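Local structure of Alr4995 protein (Nostoc sp., 6LRF) at residues B[169-174]-B[214-219]; B[175-180]-B[243-248]; B[180-185]-B[206-211]. The protein is a bifunctional enzyme, an arginine dihydrolase and ornithine cyclodeaminase, that probably converts arginine to ornithine and ornithine onward to proline. All coordinates share one frame; numbering follows the deposited sequence.

Interaction 1 of 3, residues B[169-174]-B[214-219]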
# COMPACT_ATOMS: atom_id res chain seq x y z
N LEU B 169 -6.48 -5.97 -41.75
CA LEU B 169 -5.35 -5.13 -42.10
C LEU B 169 -5.77 -3.82 -42.75
O LEU B 169 -5.17 -2.77 -42.48
CB LEU B 169 -4.41 -5.88 -43.03
CG LEU B 169 -3.12 -5.12 -43.36
CD1 LEU B 169 -2.34 -4.79 -42.05
CD2 LEU B 169 -2.27 -5.91 -44.35
N ASP B 170 -6.81 -3.86 -43.59
CA ASP B 170 -7.22 -2.68 -44.35
C ASP B 170 -7.99 -1.65 -43.53
O ASP B 170 -8.37 -0.60 -44.04
CB ASP B 170 -8.04 -3.09 -45.60
CG ASP B 170 -9.46 -3.57 -45.27
OD1 ASP B 170 -9.79 -3.81 -44.09
OD2 ASP B 170 -10.25 -3.74 -46.23
N THR B 171 -8.22 -1.95 -42.25
CA THR B 171 -8.83 -0.97 -41.35
C THR B 171 -7.80 -0.08 -40.65
O THR B 171 -8.16 0.89 -39.99
CB THR B 171 -9.68 -1.64 -40.25
OG1 THR B 171 -8.84 -2.45 -39.42
CG2 THR B 171 -10.76 -2.51 -40.86
N CYS B 172 -6.52 -0.40 -40.81
CA CYS B 172 -5.46 0.32 -40.08
C CYS B 172 -4.19 0.47 -40.90
O CYS B 172 -3.15 0.88 -40.37
CB CYS B 172 -5.13 -0.41 -38.77
SG CYS B 172 -4.67 -2.19 -38.95
N PHE B 173 -4.28 0.14 -42.18
CA PHE B 173 -3.09 0.06 -43.02
C PHE B 173 -3.48 0.28 -44.48
O PHE B 173 -4.43 -0.34 -44.96
CB PHE B 173 -2.44 -1.30 -42.82
CG PHE B 173 -1.07 -1.43 -43.42
CD1 PHE B 173 -0.91 -1.88 -44.73
CD2 PHE B 173 0.05 -1.14 -42.65
CE1 PHE B 173 0.36 -2.01 -45.29
CE2 PHE B 173 1.33 -1.28 -43.20
CZ PHE B 173 1.49 -1.71 -44.52
N CYS B 174 -2.76 1.16 -45.18
CA CYS B 174 -3.20 1.55 -46.52
C CYS B 174 -2.07 2.07 -47.41
O CYS B 174 -1.76 3.28 -47.41
CB CYS B 174 -4.31 2.61 -46.43
SG CYS B 174 -5.11 2.98 -48.05
N VAL B 214 -10.44 5.47 -35.71
CA VAL B 214 -11.73 4.89 -35.35
C VAL B 214 -12.85 5.39 -36.29
O VAL B 214 -13.98 4.91 -36.24
CB VAL B 214 -12.10 5.22 -33.89
CG1 VAL B 214 -11.03 4.70 -32.95
CG2 VAL B 214 -12.26 6.72 -33.70
N ASN B 215 -12.51 6.35 -37.13
CA ASN B 215 -13.40 6.76 -38.21
C ASN B 215 -13.08 6.04 -39.53
O ASN B 215 -13.63 6.40 -40.58
CB ASN B 215 -13.32 8.27 -38.42
CG ASN B 215 -14.24 9.03 -37.51
OD1 ASN B 215 -15.40 9.28 -37.85
ND2 ASN B 215 -13.75 9.36 -36.32
N PHE B 216 -12.20 5.03 -39.45
CA PHE B 216 -11.78 4.22 -40.59
C PHE B 216 -11.07 5.03 -41.66
O PHE B 216 -11.29 4.82 -42.86
CB PHE B 216 -12.97 3.51 -41.23
CG PHE B 216 -13.48 2.34 -40.44
CD1 PHE B 216 -13.27 1.05 -40.90
CD2 PHE B 216 -14.20 2.53 -39.27
CE1 PHE B 216 -13.75 -0.05 -40.19
CE2 PHE B 216 -14.69 1.45 -38.56
CZ PHE B 216 -14.47 0.15 -39.01
N ALA B 217 -10.23 5.97 -41.24
CA ALA B 217 -9.42 6.75 -42.17
C ALA B 217 -8.52 5.87 -43.04
O ALA B 217 -8.27 6.18 -44.21
CB ALA B 217 -8.57 7.78 -41.40
N CYS B 218 -8.03 4.77 -42.47
CA CYS B 218 -7.12 3.89 -43.20
C CYS B 218 -7.85 3.06 -44.24
O CYS B 218 -7.24 2.54 -45.18
CB CYS B 218 -6.39 2.97 -42.23
SG CYS B 218 -5.13 3.84 -41.31
N ASN B 219 -9.16 2.94 -44.04
CA ASN B 219 -10.04 2.21 -44.94
C ASN B 219 -10.40 3.07 -46.16
O ASN B 219 -11.56 3.42 -46.39
CB ASN B 219 -11.30 1.77 -44.20
CG ASN B 219 -11.84 0.46 -44.71
OD1 ASN B 219 -12.97 0.40 -45.21
ND2 ASN B 219 -11.04 -0.60 -44.58
O HOH W 1 -8.50 3.52 -39.97
O HOH W 2 -6.61 0.15 -46.46

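Interaction 2 of 3, residues B[175-180]-B[243-248]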
# COMPACT_ATOMS: atom_id res chain seq x y z
N PRO B 175 -1.45 1.16 -48.19
CA PRO B 175 -0.46 1.55 -49.19
C PRO B 175 -1.08 2.50 -50.23
O PRO B 175 -2.20 2.27 -50.69
CB PRO B 175 -0.05 0.21 -49.82
CG PRO B 175 -0.41 -0.83 -48.78
CD PRO B 175 -1.65 -0.30 -48.14
N LEU B 176 -0.37 3.57 -50.57
CA LEU B 176 -0.88 4.60 -51.49
C LEU B 176 0.08 4.79 -52.64
O LEU B 176 1.22 4.32 -52.60
CB LEU B 176 -1.08 5.94 -50.77
CG LEU B 176 -2.06 5.95 -49.60
CD1 LEU B 176 -1.86 7.22 -48.79
CD2 LEU B 176 -3.48 5.84 -50.10
N ALA B 177 -0.37 5.49 -53.68
CA ALA B 177 0.49 5.76 -54.82
C ALA B 177 1.73 6.52 -54.38
O ALA B 177 1.72 7.18 -53.33
CB ALA B 177 -0.27 6.54 -55.89
N ASN B 178 2.80 6.42 -55.17
CA ASN B 178 4.01 7.21 -54.96
C ASN B 178 4.70 6.86 -53.64
O ASN B 178 5.27 7.72 -52.97
CB ASN B 178 3.66 8.71 -55.02
CG ASN B 178 4.87 9.58 -55.22
OD1 ASN B 178 5.85 9.18 -55.84
ND2 ASN B 178 4.80 10.81 -54.70
N GLY B 179 4.62 5.59 -53.26
CA GLY B 179 5.33 5.07 -52.09
C GLY B 179 4.77 5.40 -50.71
O GLY B 179 5.34 4.99 -49.70
N TYR B 180 3.66 6.12 -50.65
CA TYR B 180 3.14 6.56 -49.36
C TYR B 180 2.40 5.46 -48.60
O TYR B 180 1.87 4.53 -49.19
CB TYR B 180 2.24 7.78 -49.54
CG TYR B 180 3.04 9.02 -49.85
CD1 TYR B 180 3.25 9.43 -51.16
CD2 TYR B 180 3.64 9.75 -48.83
CE1 TYR B 180 3.99 10.56 -51.45
CE2 TYR B 180 4.39 10.88 -49.10
CZ TYR B 180 4.57 11.28 -50.41
OH TYR B 180 5.32 12.40 -50.68
N VAL B 243 1.21 16.30 -49.56
CA VAL B 243 2.06 15.58 -50.51
C VAL B 243 1.35 15.29 -51.83
O VAL B 243 1.78 14.44 -52.61
CB VAL B 243 2.61 14.24 -49.93
CG1 VAL B 243 3.51 14.51 -48.73
CG2 VAL B 243 1.47 13.28 -49.59
N GLY B 244 0.25 16.00 -52.09
CA GLY B 244 -0.37 15.97 -53.40
C GLY B 244 -1.54 15.03 -53.64
O GLY B 244 -1.95 14.85 -54.78
N PHE B 245 -2.09 14.44 -52.58
CA PHE B 245 -3.31 13.64 -52.71
C PHE B 245 -4.56 14.52 -52.62
O PHE B 245 -4.61 15.44 -51.81
CB PHE B 245 -3.38 12.57 -51.61
CG PHE B 245 -2.42 11.44 -51.79
CD1 PHE B 245 -2.61 10.50 -52.79
CD2 PHE B 245 -1.33 11.30 -50.94
CE1 PHE B 245 -1.72 9.44 -52.96
CE2 PHE B 245 -0.44 10.24 -51.10
CZ PHE B 245 -0.64 9.31 -52.11
N GLN B 246 -5.56 14.22 -53.44
CA GLN B 246 -6.84 14.91 -53.34
C GLN B 246 -7.82 14.06 -52.54
O GLN B 246 -8.10 12.91 -52.89
CB GLN B 246 -7.43 15.23 -54.73
CG GLN B 246 -8.95 15.37 -54.70
CD GLN B 246 -9.58 15.77 -56.03
OE1 GLN B 246 -9.18 15.30 -57.10
NE2 GLN B 246 -10.60 16.62 -55.95
N VAL B 247 -8.33 14.64 -51.46
CA VAL B 247 -9.18 13.91 -50.53
C VAL B 247 -10.67 14.08 -50.80
O VAL B 247 -11.21 15.17 -50.63
CB VAL B 247 -8.90 14.31 -49.08
CG1 VAL B 247 -9.90 13.63 -48.15
CG2 VAL B 247 -7.46 13.98 -48.70
N LEU B 248 -11.32 12.99 -51.20
CA LEU B 248 -12.77 12.95 -51.35
C LEU B 248 -13.40 12.23 -50.16
O LEU B 248 -13.04 11.10 -49.85
CB LEU B 248 -13.16 12.23 -52.65
CG LEU B 248 -13.23 12.97 -53.99
CD1 LEU B 248 -12.08 13.93 -54.18
CD2 LEU B 248 -13.27 11.97 -55.13

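Interaction 3 of 3, residues B[180-185]-B[206-211]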
# COMPACT_ATOMS: atom_id res chain seq x y z
N TYR B 180 3.66 6.12 -50.65
CA TYR B 180 3.14 6.56 -49.36
C TYR B 180 2.40 5.46 -48.60
O TYR B 180 1.87 4.53 -49.19
CB TYR B 180 2.24 7.78 -49.54
CG TYR B 180 3.04 9.02 -49.85
CD1 TYR B 180 3.25 9.43 -51.16
CD2 TYR B 180 3.64 9.75 -48.83
CE1 TYR B 180 3.99 10.56 -51.45
CE2 TYR B 180 4.39 10.88 -49.10
CZ TYR B 180 4.57 11.28 -50.41
OH TYR B 180 5.32 12.40 -50.68
N LEU B 181 2.41 5.56 -47.28
CA LEU B 181 1.72 4.59 -46.44
C LEU B 181 0.90 5.30 -45.39
O LEU B 181 1.44 6.01 -44.55
CB LEU B 181 2.71 3.65 -45.76
CG LEU B 181 2.01 2.77 -44.71
CD1 LEU B 181 1.04 1.79 -45.37
CD2 LEU B 181 3.01 2.02 -43.84
N LEU B 182 -0.40 5.08 -45.45
CA LEU B 182 -1.33 5.60 -44.46
C LEU B 182 -1.65 4.49 -43.47
O LEU B 182 -2.22 3.47 -43.86
CB LEU B 182 -2.60 6.11 -45.15
CG LEU B 182 -3.71 6.67 -44.27
CD1 LEU B 182 -3.36 8.08 -43.86
CD2 LEU B 182 -5.05 6.62 -45.00
N TYR B 183 -1.25 4.66 -42.22
CA TYR B 183 -1.42 3.57 -41.26
C TYR B 183 -1.51 4.08 -39.83
O TYR B 183 -1.15 5.22 -39.53
CB TYR B 183 -0.27 2.55 -41.40
CG TYR B 183 1.04 2.92 -40.74
CD1 TYR B 183 1.60 2.12 -39.74
CD2 TYR B 183 1.73 4.06 -41.12
CE1 TYR B 183 2.82 2.45 -39.14
CE2 TYR B 183 2.95 4.40 -40.53
CZ TYR B 183 3.48 3.60 -39.54
OH TYR B 183 4.68 3.95 -38.96
N TYR B 184 -2.02 3.22 -38.96
CA TYR B 184 -2.18 3.52 -37.55
C TYR B 184 -1.30 2.61 -36.69
O TYR B 184 -1.70 1.49 -36.38
CB TYR B 184 -3.65 3.37 -37.15
CG TYR B 184 -3.89 3.52 -35.67
CD1 TYR B 184 -3.57 4.70 -35.02
CD2 TYR B 184 -4.44 2.48 -34.93
CE1 TYR B 184 -3.79 4.85 -33.66
CE2 TYR B 184 -4.67 2.62 -33.58
CZ TYR B 184 -4.34 3.80 -32.95
OH TYR B 184 -4.56 3.95 -31.60
N PRO B 185 -0.11 3.11 -36.30
CA PRO B 185 0.92 2.30 -35.62
C PRO B 185 0.43 1.55 -34.38
O PRO B 185 0.98 0.50 -34.06
CB PRO B 185 1.97 3.35 -35.22
CG PRO B 185 1.81 4.44 -36.23
CD PRO B 185 0.31 4.51 -36.47
N ILE B 206 2.68 8.18 -43.24
CA ILE B 206 1.66 9.06 -42.71
C ILE B 206 0.95 8.35 -41.56
O ILE B 206 -0.10 7.73 -41.75
CB ILE B 206 0.63 9.46 -43.79
CG1 ILE B 206 1.35 9.93 -45.05
CG2 ILE B 206 -0.34 10.50 -43.24
CD1 ILE B 206 0.43 10.19 -46.24
N ALA B 207 1.55 8.42 -40.37
CA ALA B 207 0.95 7.81 -39.19
C ALA B 207 -0.20 8.67 -38.71
O ALA B 207 -0.07 9.88 -38.60
CB ALA B 207 1.98 7.61 -38.10
N ILE B 208 -1.34 8.05 -38.42
CA ILE B 208 -2.54 8.82 -38.08
C ILE B 208 -2.96 8.67 -36.63
O ILE B 208 -2.63 7.69 -35.97
CB ILE B 208 -3.74 8.41 -38.96
CG1 ILE B 208 -4.15 6.97 -38.67
CG2 ILE B 208 -3.41 8.61 -40.43
CD1 ILE B 208 -5.52 6.61 -39.19
N ALA B 209 -3.68 9.68 -36.15
CA ALA B 209 -4.23 9.73 -34.80
C ALA B 209 -5.33 8.70 -34.62
O ALA B 209 -5.96 8.29 -35.59
CB ALA B 209 -4.76 11.12 -34.50
N GLU B 210 -5.57 8.29 -33.37
CA GLU B 210 -6.62 7.33 -33.06
C GLU B 210 -8.00 7.88 -33.42
O GLU B 210 -8.91 7.12 -33.74
CB GLU B 210 -6.58 6.95 -31.58
CG GLU B 210 -7.48 5.75 -31.23
CD GLU B 210 -7.33 5.29 -29.78
OE1 GLU B 210 -7.10 6.15 -28.89
OE2 GLU B 210 -7.45 4.06 -29.52
N ALA B 211 -8.14 9.20 -33.38
CA ALA B 211 -9.41 9.83 -33.74
C ALA B 211 -9.78 9.51 -35.19
O ALA B 211 -10.91 9.11 -35.47
CB ALA B 211 -9.34 11.33 -33.52

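Interaction 1 of 3, residues B[169-174]-B[214-219]
A Schellman motif with Phe216 as its C-prime residue ends helix 210-213, and the turn after it lies against the 3-10 turn that leads into strand 173-175, inside the guanidine-modifying (GME-type) domain. The tight part is built on Cys218 and Asn219. Cys218 points at the opposite backbone: with SG anti to its own carbonyl carbon (chi1 -74°), CB lies 3.5 Å from both Thr171 O and Phe173 N, while SG sits 3.5 Å from Cys172 C. At the carbonyl of the same residue, Cys174 CB comes to 3.2 Å from Cys218 O. Packing is looser where waters intervene. One water donates to Thr171 O and accepts from Cys218 N; a second lies between Phe173 O and Cys218 O, so these four backbone atoms meet through two waters within this buried contact rather than directly. Toward the helix end, Phe216 only brushes Thr171, CE1 to CG2 at 3.9 Å. The hydroxyl of Thr171 is bonded to His168 O. Asn219 is held at both ends of its amide: OD1 accepts from Cys264 N, whereas ND2 donates to Asp170 O at 2.7 Å, with the acceptor near the amide plane and the donor 64° out of the carbonyl plane.

Interaction 2 of 3, residues B[175-180]-B[243-248]
Tyr180 and Phe245 meet as an offset edge-to-face pair, the edge of Phe245 turned toward the face of Tyr180, with ring planes 80° apart and centroids separated by 5.6 Å. In both residues CG is anti to the carbonyl carbon, and the two side chains cross obliquely, so that CE2 of Phe245 comes 3.8 Å from CD1 of Tyr180. The tip of the Phe245 ring goes further, into the bend of 175-180: its CZ touches Leu176 CB at 3.7 Å, and Ala177 O lies at the ring edge, near its plane, 3.4 Å from CZ. Val243 meets the outer half of the tyrosine tip to tip. Its CG2 sits over one face in a CH-pi contact, 4.0 Å from the ring centroid and 19° off the normal, while CB and CG1 close on the phenol oxygen, with CB 3.4 Å from Tyr180 OH. No hydrogen bond joins the segments; the contact rests on aromatic, CH-pi and apolar packing. On one side is the loop of the beta hairpin of strands 173-175 and 181-183, with Leu176 N bonded to Tyr180 O; on the other, helix 234-242 ends in a Schellman motif with Gly244 as C-prime residue, leading into strand 246-249.

Interaction 3 of 3, residues B[180-185]-B[206-211]
Just past the parallel pairing of strands 181-183 and 205-207, Tyr184 extends the contact. With CG anti to the backbone N (chi1 174°), its ring runs out along the chain of Ile208 to Glu210. CB rests 3.9 Å from Ile208 CG1; CD1 then passes Ile208 O at 3.3 Å, the oxygen lying in the ring plane at its edge. CE1 reaches Glu210 CA, CZ comes near Glu210 CB and CG, and OH lies 3.5 Å from Glu210 CG, the glutamate crossing obliquely. The carboxylate of Glu210 forms its salt bridge with Arg165, while Glu475 of the second subunit brings a like charge close, which may raise the proton affinity of one of the two. The backbones are stitched in register: Ile206 N donates to Leu181 O (2.8 Å) nearly along the C=O axis, Tyr183 N makes a weak bond to Ile206 O, and Ile208 N donates to Tyr183 O at 3.0 Å. On the face of Leu182 and Ile206, Leu182 CD1 is pressed against Ile208 CG2 at 3.5 Å, tighter than usual, and also touches Ile206. On the face of Tyr183 and Ala207, Ala207 CB lies near Tyr183 CE2 and meets Pro185 CG from just past the strand; the Tyr183 ring has Leu181 CD2 over one face and Pro185 CD over the other, both toward the rim. The pairing belongs to a beta-alpha-beta unit, strand 181-183, helix 190-199, strand 205-207: helix 190-199 packs on Leu181 and Tyr183, whereas helix 234-242 covers Leu182, Ile206 and Ile208 through Leu236 and Leu240, and strand 173-175 flanks 181-183 on its other side.

All three contacts lie in the GME-family part of the chain. Interaction 3 pairs two strands of a small sheet, which interaction 1 reaches through strand 173-175; interaction 2 links the loop between strands 173-175 and 181-183 to the turn before strand 246-249 of another sheet. Interactions 1 and 3, centres about 8 Å apart, are joined by probable hydrogen bonds, Cys172 O to Tyr184 N and Cys174 O to Leu182 N, each 3.0 Å. Interaction 2, centred about 13 Å from interaction 3, shares Tyr180 with it, and Leu176 CD1 packs on Leu182 CB. The structure is unliganded; with Thr171 OG1 bonded to His168 O and Asn219 OD1 to Cys264 N, interaction 1 is probably nearest the active site expected of a GME-family domain.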